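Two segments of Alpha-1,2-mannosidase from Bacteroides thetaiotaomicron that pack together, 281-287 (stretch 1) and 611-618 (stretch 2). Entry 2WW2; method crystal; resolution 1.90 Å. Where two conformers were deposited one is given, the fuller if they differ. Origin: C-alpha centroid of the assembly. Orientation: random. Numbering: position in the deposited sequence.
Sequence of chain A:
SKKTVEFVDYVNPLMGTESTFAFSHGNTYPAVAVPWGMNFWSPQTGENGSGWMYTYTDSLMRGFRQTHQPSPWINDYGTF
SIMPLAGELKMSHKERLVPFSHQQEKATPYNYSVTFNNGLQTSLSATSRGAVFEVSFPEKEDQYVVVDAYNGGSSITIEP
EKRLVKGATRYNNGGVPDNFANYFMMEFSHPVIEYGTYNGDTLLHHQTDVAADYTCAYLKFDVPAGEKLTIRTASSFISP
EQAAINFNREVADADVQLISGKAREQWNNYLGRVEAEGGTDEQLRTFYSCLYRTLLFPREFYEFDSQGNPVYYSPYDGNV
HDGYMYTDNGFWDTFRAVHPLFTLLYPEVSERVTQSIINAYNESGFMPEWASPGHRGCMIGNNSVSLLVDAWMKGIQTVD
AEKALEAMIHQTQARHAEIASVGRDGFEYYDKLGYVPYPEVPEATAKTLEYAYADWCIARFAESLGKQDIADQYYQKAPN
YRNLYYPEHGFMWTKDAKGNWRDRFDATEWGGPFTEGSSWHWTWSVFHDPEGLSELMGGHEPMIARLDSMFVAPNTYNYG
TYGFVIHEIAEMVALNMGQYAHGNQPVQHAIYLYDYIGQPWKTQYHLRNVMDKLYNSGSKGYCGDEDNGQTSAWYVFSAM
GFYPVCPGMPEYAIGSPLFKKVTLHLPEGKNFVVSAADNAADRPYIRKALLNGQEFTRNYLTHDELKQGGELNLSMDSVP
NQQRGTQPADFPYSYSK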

ATOM      1  N   ASP A 281      -7.466 -23.255 -26.129  1.00  6.82           N
ATOM      2  CA  ASP A 281      -8.470 -22.358 -26.719  1.00  7.54           C
ATOM      3  C   ASP A 281      -8.400 -20.971 -26.083  1.00  7.51           C
ATOM      4  O   ASP A 281      -8.560 -19.953 -26.748  1.00  7.05           O
ATOM      5  CB  ASP A 281      -9.881 -22.929 -26.538  1.00  7.59           C
ATOM      6  CG  ASP A 281     -10.144 -24.101 -27.446  1.00  9.42           C
ATOM      7  OD1 ASP A 281      -9.376 -24.286 -28.418  1.00  8.40           O
ATOM      8  OD2 ASP A 281     -11.116 -24.835 -27.184  1.00 11.83           O
ATOM      9  N   GLU A 282      -8.160 -20.924 -24.783  1.00  7.90           N
ATOM     10  CA  GLU A 282      -8.095 -19.611 -24.116  1.00  8.45           C
ATOM     11  C   GLU A 282      -6.927 -18.753 -24.654  1.00  7.95           C
ATOM     12  O   GLU A 282      -7.079 -17.538 -24.903  1.00  7.47           O
ATOM     13  CB  GLU A 282      -8.019 -19.813 -22.607  1.00  8.95           C
ATOM     14  CG  GLU A 282      -7.695 -18.571 -21.816  1.00 13.28           C
ATOM     15  CD  GLU A 282      -8.777 -17.509 -21.857  1.00 16.41           C
ATOM     16  OE1 GLU A 282      -9.889 -17.750 -22.365  1.00 16.24           O
ATOM     17  OE2 GLU A 282      -8.493 -16.395 -21.373  1.00 21.76           O
ATOM     18  N   GLN A 283      -5.773 -19.384 -24.842  1.00  7.24           N
ATOM     19  CA  GLN A 283      -4.623 -18.699 -25.433  1.00  7.34           C
ATOM     20  C   GLN A 283      -4.890 -18.229 -26.868  1.00  7.17           C
ATOM     21  O   GLN A 283      -4.516 -17.124 -27.253  1.00  7.99           O
ATOM     22  CB  GLN A 283      -3.388 -19.619 -25.387  1.00  7.67           C
ATOM     23  CG  GLN A 283      -2.848 -19.842 -23.946  1.00  8.59           C
ATOM     24  CD  GLN A 283      -1.713 -20.861 -23.886  1.00  9.73           C
ATOM     25  OE1 GLN A 283      -1.717 -21.866 -24.607  1.00  8.49           O
ATOM     26  NE2 GLN A 283      -0.737 -20.614 -23.011  1.00  9.30           N
ATOM     27  N   LEU A 284      -5.494 -19.090 -27.684  1.00  6.61           N
ATOM     28  CA  LEU A 284      -5.825 -18.724 -29.056  1.00  6.44           C
ATOM     29  C   LEU A 284      -6.828 -17.543 -29.058  1.00  6.27           C
ATOM     30  O   LEU A 284      -6.715 -16.610 -29.851  1.00  4.88           O
ATOM     31  CB  LEU A 284      -6.424 -19.947 -29.791  1.00  6.12           C
ATOM     32  CG  LEU A 284      -5.415 -21.096 -30.025  1.00  6.48           C
ATOM     33  CD1 LEU A 284      -6.077 -22.418 -30.413  1.00  5.18           C
ATOM     34  CD2 LEU A 284      -4.439 -20.679 -31.119  1.00  6.10           C
ATOM     35  N   ARG A 285      -7.824 -17.600 -28.187  1.00  6.49           N
ATOM     36  CA  ARG A 285      -8.763 -16.463 -28.082  1.00  6.74           C
ATOM     37  C   ARG A 285      -8.062 -15.176 -27.672  1.00  7.30           C
ATOM     38  O   ARG A 285      -8.341 -14.102 -28.219  1.00  7.68           O
ATOM     39  CB  ARG A 285      -9.905 -16.798 -27.120  1.00  7.88           C
ATOM     40  CG  ARG A 285     -10.809 -17.897 -27.703  1.00  9.59           C
ATOM     41  CD  ARG A 285     -12.030 -18.113 -26.862  1.00 16.29           C
ATOM     42  NE  ARG A 285     -11.695 -18.412 -25.486  1.00 19.98           N
ATOM     43  CZ  ARG A 285     -11.927 -19.583 -24.897  1.00 24.01           C
ATOM     44  NH1 ARG A 285     -12.500 -20.572 -25.582  1.00 22.14           N
ATOM     45  NH2 ARG A 285     -11.579 -19.758 -23.619  1.00 24.15           N
ATOM     46  N   THR A 286      -7.147 -15.274 -26.726  1.00  7.25           N
ATOM     47  CA  THR A 286      -6.464 -14.062 -26.255  1.00  7.61           C
ATOM     48  C   THR A 286      -5.643 -13.485 -27.390  1.00  7.18           C
ATOM     49  O   THR A 286      -5.738 -12.303 -27.702  1.00  7.32           O
ATOM     50  CB  THR A 286      -5.580 -14.367 -25.034  1.00  8.01           C
ATOM     51  OG1 THR A 286      -6.387 -14.982 -24.019  1.00  7.59           O
ATOM     52  CG2 THR A 286      -4.984 -13.063 -24.458  1.00  7.93           C
ATOM     53  N   PHE A 287      -4.855 -14.345 -28.029  1.00  7.02           N
ATOM     54  CA  PHE A 287      -3.977 -13.937 -29.125  1.00  6.63           C
ATOM     55  C   PHE A 287      -4.736 -13.291 -30.294  1.00  7.06           C
ATOM     56  O   PHE A 287      -4.379 -12.203 -30.751  1.00  6.63           O
ATOM     57  CB  PHE A 287      -3.193 -15.159 -29.631  1.00  6.48           C
ATOM     58  CG  PHE A 287      -2.199 -14.843 -30.720  1.00  7.72           C
ATOM     59  CD1 PHE A 287      -0.983 -14.214 -30.415  1.00  8.17           C
ATOM     60  CD2 PHE A 287      -2.469 -15.171 -32.043  1.00  7.43           C
ATOM     61  CE1 PHE A 287      -0.068 -13.927 -31.418  1.00  9.08           C
ATOM     62  CE2 PHE A 287      -1.560 -14.890 -33.051  1.00  9.08           C
ATOM     63  CZ  PHE A 287      -0.355 -14.263 -32.743  1.00 10.10           C
ATOM     64  N   MET A 611       2.261 -13.052 -19.448  1.00 11.31           N
ATOM     65  CA  MET A 611       1.285 -13.535 -20.419  0.50 11.34           C
ATOM     66  C   MET A 611       0.254 -14.443 -19.754  1.00 11.51           C
ATOM     67  O   MET A 611      -0.935 -14.378 -20.082  1.00 11.86           O
ATOM     68  CB  MET A 611       1.966 -14.237 -21.603  0.50 11.47           C
ATOM     69  CG  MET A 611       2.767 -13.280 -22.489  0.50 12.37           C
ATOM     70  SD  MET A 611       3.103 -13.867 -24.161  0.50 12.69           S
ATOM     71  CE  MET A 611       4.485 -14.990 -23.934  0.50 13.54           C
ATOM     72  N   ASP A 612       0.701 -15.271 -18.819  1.00 11.89           N
ATOM     73  CA  ASP A 612      -0.205 -16.192 -18.124  1.00 13.08           C
ATOM     74  C   ASP A 612      -1.083 -15.464 -17.107  1.00 13.57           C
ATOM     75  O   ASP A 612      -2.250 -15.799 -16.940  1.00 13.47           O
ATOM     76  CB  ASP A 612       0.586 -17.279 -17.388  1.00 13.97           C
ATOM     77  CG  ASP A 612       1.158 -18.354 -18.325  1.00 17.08           C
ATOM     78  OD1 ASP A 612       0.778 -18.428 -19.519  1.00 17.73           O
ATOM     79  OD2 ASP A 612       2.005 -19.144 -17.848  1.00 20.41           O
ATOM     80  N   LYS A 613      -0.525 -14.485 -16.402  1.00 13.01           N
ATOM     81  CA  LYS A 613      -1.229 -13.928 -15.239  1.00 13.56           C
ATOM     82  C   LYS A 613      -2.025 -12.645 -15.466  1.00 12.92           C
ATOM     83  O   LYS A 613      -2.970 -12.379 -14.729  1.00 13.21           O
ATOM     84  CB  LYS A 613      -0.258 -13.766 -14.070  1.00 13.47           C
ATOM     85  CG  LYS A 613      -0.002 -15.118 -13.425  1.00 16.19           C
ATOM     86  CD  LYS A 613       1.332 -15.220 -12.765  1.00 19.80           C
ATOM     87  CE  LYS A 613       1.371 -16.574 -12.007  1.00 21.74           C
ATOM     88  NZ  LYS A 613       2.644 -16.749 -11.320  1.00 23.84           N
ATOM     89  N   LEU A 614      -1.662 -11.868 -16.481  1.00 12.83           N
ATOM     90  CA  LEU A 614      -2.286 -10.566 -16.694  1.00 12.56           C
ATOM     91  C   LEU A 614      -3.219 -10.490 -17.903  1.00 12.96           C
ATOM     92  O   LEU A 614      -3.650  -9.388 -18.294  1.00 12.13           O
ATOM     93  CB  LEU A 614      -1.203  -9.504 -16.838  1.00 13.05           C
ATOM     94  CG  LEU A 614      -0.349  -9.305 -15.581  1.00 13.85           C
ATOM     95  CD1 LEU A 614       0.523  -8.096 -15.792  1.00 17.82           C
ATOM     96  CD2 LEU A 614      -1.231  -9.134 -14.321  1.00 16.76           C
ATOM     97  N   TYR A 615      -3.537 -11.647 -18.485  1.00 12.68           N
ATOM     98  CA  TYR A 615      -4.403 -11.684 -19.667  1.00 12.55           C
ATOM     99  C   TYR A 615      -5.410 -12.817 -19.604  1.00 12.69           C
ATOM    100  O   TYR A 615      -5.121 -13.921 -19.105  1.00 11.65           O
ATOM    101  CB  TYR A 615      -3.582 -11.873 -20.956  1.00 12.66           C
ATOM    102  CG  TYR A 615      -2.771 -10.679 -21.356  1.00 11.76           C
ATOM    103  CD1 TYR A 615      -3.313  -9.691 -22.161  1.00 12.33           C
ATOM    104  CD2 TYR A 615      -1.465 -10.518 -20.894  1.00 11.65           C
ATOM    105  CE1 TYR A 615      -2.570  -8.586 -22.518  1.00 11.10           C
ATOM    106  CE2 TYR A 615      -0.725  -9.421 -21.236  1.00 12.99           C
ATOM    107  CZ  TYR A 615      -1.270  -8.455 -22.041  1.00 11.85           C
ATOM    108  OH  TYR A 615      -0.508  -7.352 -22.390  1.00 11.41           O
ATOM    109  N   ASN A 616      -6.600 -12.537 -20.109  1.00 12.62           N
ATOM    110  CA  ASN A 616      -7.505 -13.599 -20.523  1.00 12.84           C
ATOM    111  C   ASN A 616      -8.404 -13.066 -21.642  1.00 12.39           C
ATOM    112  O   ASN A 616      -8.321 -11.891 -22.005  1.00 11.57           O
ATOM    113  CB  ASN A 616      -8.302 -14.169 -19.342  1.00 13.03           C
ATOM    114  CG  ASN A 616      -9.223 -13.159 -18.726  1.00 14.69           C
ATOM    115  OD1 ASN A 616     -10.208 -12.739 -19.340  1.00 13.58           O
ATOM    116  ND2 ASN A 616      -8.925 -12.769 -17.489  1.00 13.95           N
ATOM    117  N   SER A 617      -9.241 -13.924 -22.209  1.00 11.52           N
ATOM    118  CA  SER A 617      -9.991 -13.523 -23.381  1.00 11.53           C
ATOM    119  C   SER A 617     -11.388 -12.995 -23.053  1.00 11.68           C
ATOM    120  O   SER A 617     -12.151 -12.678 -23.970  1.00 11.48           O
ATOM    121  CB  SER A 617     -10.119 -14.710 -24.350  1.00 12.09           C
ATOM    122  OG  SER A 617     -11.030 -15.665 -23.813  1.00 11.25           O
ATOM    123  N   GLY A 618     -11.724 -12.913 -21.763  1.00 10.78           N
ATOM    124  CA  GLY A 618     -13.068 -12.506 -21.336  1.00 10.99           C
ATOM    125  C   GLY A 618     -13.202 -11.002 -21.118  1.00 11.43           C
ATOM    126  O   GLY A 618     -12.298 -10.217 -21.489  1.00 11.20           O
TER
HETATM  127  O   HOH W   1      -5.613 -16.600 -19.641  1.00 21.18           O
HETATM  128  O   HOH W   2      -1.228 -18.240 -21.321  1.00 10.13           O

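The contact between the helical stretch 281-287 and the end of a helix with the loop after it is small, burying 264 Å² in all, and it centres on Ser617, Thr286 and Glu282. Ser617, buried and with its CA-to-CB bond directed toward the helix, loses the most surface. The carboxylate of Glu282 grips it at two points: Ser617 N donates to Glu282 OE2 (2.7 Å), and Ser617 OG donates to Glu282 OE1 (2.8 Å). The CA-to-CB bond of Glu282 points sideways to the loop, but its chi1 t, chi2 p conformation brings the carboxylate to it, where each oxygen meets one donor of the same residue. The serine hydroxyl, with chi1 p, also accepts a bond from Arg285 NE, which reaches Ser617 OG at 3.3 Å near the plane of the guanidinium. Arg285 NH2 in turn forms a salt bridge with Glu282 OE1 (2.9 Å), so arginine, glutamate and serine close a small ring of polar contacts in which the positive charge is set against the carboxylate. A short side chain carrying a hydroxyl suits this position, since it can donate and accept at once.

One turn on from Glu282, Thr286, also buried, adds packing surface. Its OG1 donates to Glu282 O (2.8 Å) and also packs against the loop, 3.5 Å from Ser617 N; its methyl CG2 lies 4.0 Å from Tyr615 CB; the CA atoms of Thr286 and Ser617 approach to 4.6 Å. Asn616 turns its CB-bearing bond away overall, yet CB still sits 3.0 Å from Glu282 OE2, and its OD1 accepts from Gly618 N (2.9 Å), bracing the loop around Ser617.

Water extends the contact. Water 1 donates to Tyr615 O (2.8 Å) and only weakly to Glu282 OE2 (3.4 Å). Water 2 accepts from Gln283 NE2 (3.0 Å) and donates to Asp612 OD1 (2.7 Å), bridging two side chains whose ends come nearer than their CA-to-CB bonds suggest.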